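Local coordinates for glucose-permease IIA component (Mycoplasma capricolum, PDB 2GPR), which probably relays a phosphoryl group from phospho-HPr to the IIB domain in the phosphotransferase system that imports and phosphorylates glucose, at residues D26-K30 against E31-G35; T17-T20 against L21-E25; I67-K70 against S71-I75. One frame throughout, in Å; residues are numbered along the deposited sequence.

Interaction 1 (D26-K30 against E31-G35)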
# COMPACT_ATOMS: atom_id res chain seq x y z
N ASP A 26 12.60 9.09 2.43
CA ASP A 26 11.66 10.15 2.60
C ASP A 26 11.24 10.27 4.06
O ASP A 26 10.54 9.41 4.58
CB ASP A 26 10.43 9.90 1.74
CG ASP A 26 9.32 10.85 2.04
OD1 ASP A 26 8.73 10.90 3.09
OD2 ASP A 26 8.93 11.49 0.99
N GLU A 27 11.61 11.40 4.63
CA GLU A 27 11.36 11.79 6.00
C GLU A 27 10.01 11.34 6.51
O GLU A 27 9.89 10.66 7.53
CB GLU A 27 11.49 13.33 6.08
CG GLU A 27 10.23 14.05 6.62
CD GLU A 27 9.70 15.19 5.77
OE1 GLU A 27 10.25 15.60 4.76
OE2 GLU A 27 8.60 15.75 6.28
N VAL A 28 8.97 11.71 5.77
CA VAL A 28 7.63 11.39 6.18
C VAL A 28 7.40 9.89 6.41
O VAL A 28 6.73 9.47 7.37
CB VAL A 28 6.62 11.95 5.22
CG1 VAL A 28 5.31 11.21 5.37
CG2 VAL A 28 6.43 13.44 5.39
N PHE A 29 7.93 9.08 5.50
CA PHE A 29 7.75 7.64 5.51
C PHE A 29 8.65 6.93 6.46
O PHE A 29 8.20 6.23 7.35
CB PHE A 29 7.85 7.07 4.10
CG PHE A 29 6.71 7.54 3.24
CD1 PHE A 29 5.39 7.40 3.65
CD2 PHE A 29 6.95 8.04 1.96
CE1 PHE A 29 4.31 7.81 2.87
CE2 PHE A 29 5.89 8.43 1.14
CZ PHE A 29 4.58 8.33 1.60
N LYS A 30 9.95 7.13 6.27
CA LYS A 30 10.98 6.49 7.05
C LYS A 30 10.91 6.80 8.51
O LYS A 30 11.22 5.95 9.34
CB LYS A 30 12.36 6.64 6.44
CG LYS A 30 13.42 6.97 7.42
CD LYS A 30 13.80 8.44 7.37
CE LYS A 30 14.09 8.90 5.95
NZ LYS A 30 14.85 10.18 5.81
N GLU A 31 10.42 8.00 8.83
CA GLU A 31 10.26 8.45 10.19
C GLU A 31 8.94 8.05 10.79
O GLU A 31 8.67 8.31 11.95
CB GLU A 31 10.40 9.97 10.30
CG GLU A 31 11.81 10.44 10.58
CD GLU A 31 12.24 11.64 9.83
OE1 GLU A 31 11.89 12.76 10.44
OE2 GLU A 31 12.72 11.58 8.69
N ARG A 32 8.08 7.48 9.97
CA ARG A 32 6.75 7.06 10.44
C ARG A 32 5.90 8.19 10.97
O ARG A 32 5.16 7.99 11.91
CB ARG A 32 6.88 6.05 11.57
CG ARG A 32 7.07 4.61 11.14
CD ARG A 32 8.20 3.98 11.92
NE ARG A 32 8.61 2.68 11.43
CZ ARG A 32 9.75 2.37 10.81
NH1 ARG A 32 10.69 3.25 10.49
NH2 ARG A 32 9.95 1.10 10.49
N MET A 33 6.01 9.38 10.38
CA MET A 33 5.26 10.57 10.83
C MET A 33 3.75 10.37 10.88
O MET A 33 3.10 10.74 11.85
CB MET A 33 5.64 11.81 10.00
CG MET A 33 7.03 12.28 10.34
SD MET A 33 7.70 13.48 9.20
CE MET A 33 6.11 13.94 8.43
N LEU A 34 3.20 9.73 9.85
CA LEU A 34 1.77 9.53 9.74
C LEU A 34 1.31 8.16 10.20
O LEU A 34 0.12 7.90 10.36
CB LEU A 34 1.29 9.83 8.32
CG LEU A 34 1.05 11.31 8.10
CD1 LEU A 34 0.52 11.56 6.69
CD2 LEU A 34 0.05 11.84 9.13
N GLY A 35 2.27 7.27 10.40
CA GLY A 35 1.94 5.93 10.80
C GLY A 35 3.09 4.99 10.53
O GLY A 35 4.16 5.44 10.11
O HOH W 1 4.48 7.64 7.70

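Interaction 2 (T17-T20 against L21-E25)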
# COMPACT_ATOMS: atom_id res chain seq x y z
N THR A 17 9.82 -7.16 -3.23
CA THR A 17 10.34 -7.41 -1.92
C THR A 17 9.75 -6.48 -0.89
O THR A 17 9.81 -5.27 -1.02
CB THR A 17 11.83 -7.10 -1.93
OG1 THR A 17 12.38 -7.54 -3.13
CG2 THR A 17 12.55 -7.69 -0.71
N ILE A 18 9.28 -7.04 0.20
CA ILE A 18 8.87 -6.21 1.28
C ILE A 18 10.17 -5.77 1.94
O ILE A 18 11.08 -6.57 2.10
CB ILE A 18 7.94 -6.94 2.24
CG1 ILE A 18 6.67 -7.38 1.48
CG2 ILE A 18 7.58 -6.04 3.44
CD1 ILE A 18 5.89 -6.21 0.84
N ILE A 19 10.30 -4.47 2.17
CA ILE A 19 11.47 -3.89 2.80
C ILE A 19 10.87 -3.07 3.93
O ILE A 19 9.65 -2.99 4.00
CB ILE A 19 12.25 -2.99 1.81
CG1 ILE A 19 11.43 -1.75 1.42
CG2 ILE A 19 12.53 -3.74 0.51
CD1 ILE A 19 11.71 -1.31 -0.01
N THR A 20 11.70 -2.46 4.79
CA THR A 20 11.22 -1.66 5.92
C THR A 20 11.08 -0.22 5.55
O THR A 20 11.54 0.19 4.48
CB THR A 20 12.11 -1.80 7.19
OG1 THR A 20 13.46 -1.44 6.92
CG2 THR A 20 12.05 -3.22 7.75
N LEU A 21 10.42 0.54 6.43
CA LEU A 21 10.22 1.94 6.20
C LEU A 21 11.54 2.68 6.33
O LEU A 21 11.80 3.76 5.78
CB LEU A 21 9.19 2.56 7.17
CG LEU A 21 7.73 2.25 6.83
CD1 LEU A 21 6.85 2.98 7.83
CD2 LEU A 21 7.35 2.66 5.39
N ASP A 22 12.39 2.09 7.08
CA ASP A 22 13.66 2.71 7.27
C ASP A 22 14.44 2.64 5.97
O ASP A 22 15.38 3.39 5.74
CB ASP A 22 14.41 2.09 8.47
CG ASP A 22 13.48 1.42 9.46
OD1 ASP A 22 12.56 0.71 8.87
OD2 ASP A 22 13.57 1.59 10.64
N GLU A 23 14.02 1.75 5.08
CA GLU A 23 14.69 1.65 3.81
C GLU A 23 14.10 2.58 2.76
O GLU A 23 14.41 2.46 1.58
CB GLU A 23 14.73 0.23 3.30
CG GLU A 23 15.67 -0.66 4.14
CD GLU A 23 15.20 -2.11 4.21
OE1 GLU A 23 15.22 -2.71 3.04
OE2 GLU A 23 14.81 -2.65 5.26
N VAL A 24 13.23 3.49 3.21
CA VAL A 24 12.55 4.47 2.36
C VAL A 24 13.17 5.85 2.50
O VAL A 24 13.34 6.35 3.61
CB VAL A 24 11.09 4.53 2.70
CG1 VAL A 24 10.40 5.60 1.84
CG2 VAL A 24 10.45 3.16 2.54
N GLU A 25 13.53 6.44 1.37
CA GLU A 25 14.22 7.72 1.31
C GLU A 25 13.29 8.92 1.33
O GLU A 25 13.21 9.66 0.36
CB GLU A 25 15.09 7.77 0.05
CG GLU A 25 14.29 7.30 -1.16
CD GLU A 25 14.28 5.81 -1.25
OE1 GLU A 25 15.49 5.31 -1.19
OE2 GLU A 25 13.26 5.14 -1.23

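Interaction 3 (I67-K70 against S71-I75)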
# COMPACT_ATOMS: atom_id res chain seq x y z
N ILE A 67 -7.60 2.91 1.90
CA ILE A 67 -8.64 1.92 2.10
C ILE A 67 -8.98 1.86 3.53
O ILE A 67 -8.11 1.85 4.40
CB ILE A 67 -8.29 0.53 1.51
CG1 ILE A 67 -8.20 0.57 -0.04
CG2 ILE A 67 -9.36 -0.49 1.92
CD1 ILE A 67 -7.10 -0.27 -0.67
N GLN A 68 -10.24 1.90 3.79
CA GLN A 68 -10.71 1.86 5.13
C GLN A 68 -11.55 0.60 5.27
O GLN A 68 -12.48 0.39 4.51
CB GLN A 68 -11.43 3.21 5.49
CG GLN A 68 -12.23 3.30 6.82
CD GLN A 68 -13.41 4.28 6.70
OE1 GLN A 68 -14.54 3.91 6.26
NE2 GLN A 68 -13.15 5.56 7.02
N THR A 69 -11.10 -0.29 6.15
CA THR A 69 -11.81 -1.53 6.43
C THR A 69 -13.02 -1.25 7.31
O THR A 69 -13.18 -0.17 7.88
CB THR A 69 -10.91 -2.53 7.17
OG1 THR A 69 -10.63 -2.05 8.47
CG2 THR A 69 -9.61 -2.72 6.42
N LYS A 70 -13.85 -2.26 7.45
CA LYS A 70 -15.02 -2.09 8.26
C LYS A 70 -14.67 -1.66 9.71
O LYS A 70 -15.45 -0.98 10.38
CB LYS A 70 -15.96 -3.28 8.18
CG LYS A 70 -15.41 -4.53 8.87
CD LYS A 70 -16.10 -5.84 8.48
CE LYS A 70 -15.86 -6.28 7.04
NZ LYS A 70 -14.46 -6.13 6.59
N SER A 71 -13.45 -2.03 10.15
CA SER A 71 -12.91 -1.76 11.47
C SER A 71 -12.39 -0.34 11.63
O SER A 71 -11.89 0.08 12.69
CB SER A 71 -11.81 -2.72 11.73
OG SER A 71 -11.58 -3.40 10.53
N GLY A 72 -12.49 0.44 10.61
CA GLY A 72 -12.05 1.78 10.79
C GLY A 72 -10.58 1.98 10.60
O GLY A 72 -10.18 3.08 10.27
N VAL A 73 -9.77 0.97 10.82
CA VAL A 73 -8.34 1.10 10.54
C VAL A 73 -8.08 1.48 9.04
O VAL A 73 -8.60 0.91 8.09
CB VAL A 73 -7.59 -0.20 10.86
CG1 VAL A 73 -8.44 -1.14 11.69
CG2 VAL A 73 -7.09 -0.90 9.59
N GLU A 74 -7.29 2.48 8.82
CA GLU A 74 -7.03 2.84 7.44
C GLU A 74 -5.62 2.53 7.07
O GLU A 74 -4.70 2.92 7.76
CB GLU A 74 -7.21 4.33 7.10
CG GLU A 74 -8.62 4.67 6.61
CD GLU A 74 -8.98 6.08 6.99
OE1 GLU A 74 -9.31 6.20 8.25
OE2 GLU A 74 -8.86 7.02 6.26
N ILE A 75 -5.47 1.93 5.92
CA ILE A 75 -4.18 1.68 5.45
C ILE A 75 -3.94 2.41 4.13
O ILE A 75 -4.77 2.41 3.22
CB ILE A 75 -4.04 0.20 5.36
CG1 ILE A 75 -2.79 -0.19 4.64
CG2 ILE A 75 -5.22 -0.41 4.66
CD1 ILE A 75 -3.11 -1.30 3.64

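Interaction 1 (D26-K30 against E31-G35)
A Schellman motif ends the short helix 27-30, folding R32 and M33 back onto F29 and V28. The outer bond runs from M33 N to V28 O at 3.1 Å. Within it, R32 N donates to F29 O at 2.9 Å, coming from above the carbonyl plane. R32 makes the reversal with a positive phi of 61°. V28 O is gripped twice, because a water also donates to it at 2.9 Å; the same water accepts from L34 N and donates to G35 O, tying the departing chain to the helix end. Beside these backbone bonds M33, with CG anti to its carbonyl carbon (chi1 -72°), brings SD to 3.7 Å from V28 CA, the apolar partnership usual between the residues flanking a Schellman turn. M33 SD also lies 3.7 Å from E27 CG. K30 and E31 run side by side, and K30 NZ makes a long salt bridge of 3.8 Å to E31 OE2. R32 NH1 gives K30 O a weak bond of 3.0 Å near the guanidinium plane, while its NH2 forms a salt bridge with D22. At the other end of the helix D26 is the N-cap: D26 OD1 accepts from F29 N at 3.1 Å on its anti side. The F29 ring meets H78, probably the histidine that becomes phosphorylated, edge to face. Both ends of this single helical turn are thus closed by hydrogen bonds, and K30 O, at the C-terminal end, faces a guanidinium whose charge is mainly answered by D22.

Interaction 2 (T17-T20 against L21-E25)
E23 OE2 takes two donors from one residue: T20 OG1 at 2.5 Å, a very short bond, and T20 N at 3.2 Å with an N-H...O angle of 156°. They grip it after strand 16-19, where the chain enters two overlapping type I beta turns, T20 to E23 and L21 to V24, that lead toward helix 27-30. The first turn is closed by E23 N donating to T20 O at 3.0 Å, from above the carbonyl plane, and the second by V24 N donating to L21 O at 3.0 Å. T20 and E23 are therefore joined in both directions, main chain to main chain and carboxylate back to amide and hydroxyl. With chi1 of 57°, T20 OG1 sits between its own N and carbonyl carbon, which brings hydroxyl and amide close enough together to share one carboxylate oxygen. The amide reaches that oxygen from above the carboxylate plane. E23 has CG anti to its carbonyl carbon and then bends at chi2, turning the acid back toward I19 and T20. D22 approaches the same hydroxyl obliquely: D22 OD1 lies 3.0 Å from T20 OG1, while its salt bridge goes to R32. V24 CG2 comes within 3.7 Å of T20 O. On the buried side I19 and V24 rest against A39 of strand 36-42, the neighbouring strand in the sheet. E23 O accepts from K123 NZ. The remaining carboxylate oxygen leans on the strand, with E23 OE1 3.2 Å from I19 CB.

Interaction 3 (I67-K70 against S71-I75)
The beta hairpin of strands 64-68 and 74-78 joins I67 to I75 and T69 to V73, closing through a type I turn from T69 to G72 with a G1 bulge at G72. I67 and I75 form an antiparallel hydrogen-bonded pair: I67 N donates to I75 O at 3.2 Å, and I75 N returns a bond to I67 O at 3.0 Å. I67 O also receives the CA-H of E74 at 3.4 Å from E74 CA. Next, Q68 and E74 are a non-hydrogen-bonded pair. Q68 CB packs 3.4 Å from E74 CG, and the amide and carboxylate stand almost perpendicular, 88° apart; the Q68 main chain bonds to K54 of the adjoining strand. T69 is served at three atoms. Its N gives V73 O a weak bond of 3.4 Å, its O accepts from G72 N at 2.9 Å, and its OG1, set by chi1 of 68° on the side of S71, shares a hydrogen bond of 2.6 Å with S71 OG. G72 takes a positive phi of 85°, suited to a residue without a CB. I67 and I75 turn to the other face of the sheet from Q68 and E74, and both touch V51. N and O of I67, I75 and T69, with V73 O and G72 N, are thus paired, the T69 N bond weakly. The T69 and S71 hydroxyls share one hydrogen bond, either being the possible donor, so the turn is held by side chains as well as backbone.

In the fold
From the N terminus, interaction 2 comes first, turning the chain out of edge strand 16-19. Interaction 1 follows directly, ending helix 27-30 and leading into strand 36-42, which pairs with 16-19; together they cover the whole connection between these two neighbouring strands. They touch through a salt bridge and through K30 and F29 packing on L21. Interaction 3 is further along, joining strands 64-68 and 74-78 of the same antiparallel sheet, on the opposite side of the chain's centre from interaction 2, their centres about 22 Å apart. Each contact is local and they lie in series, none enclosing or crossing another.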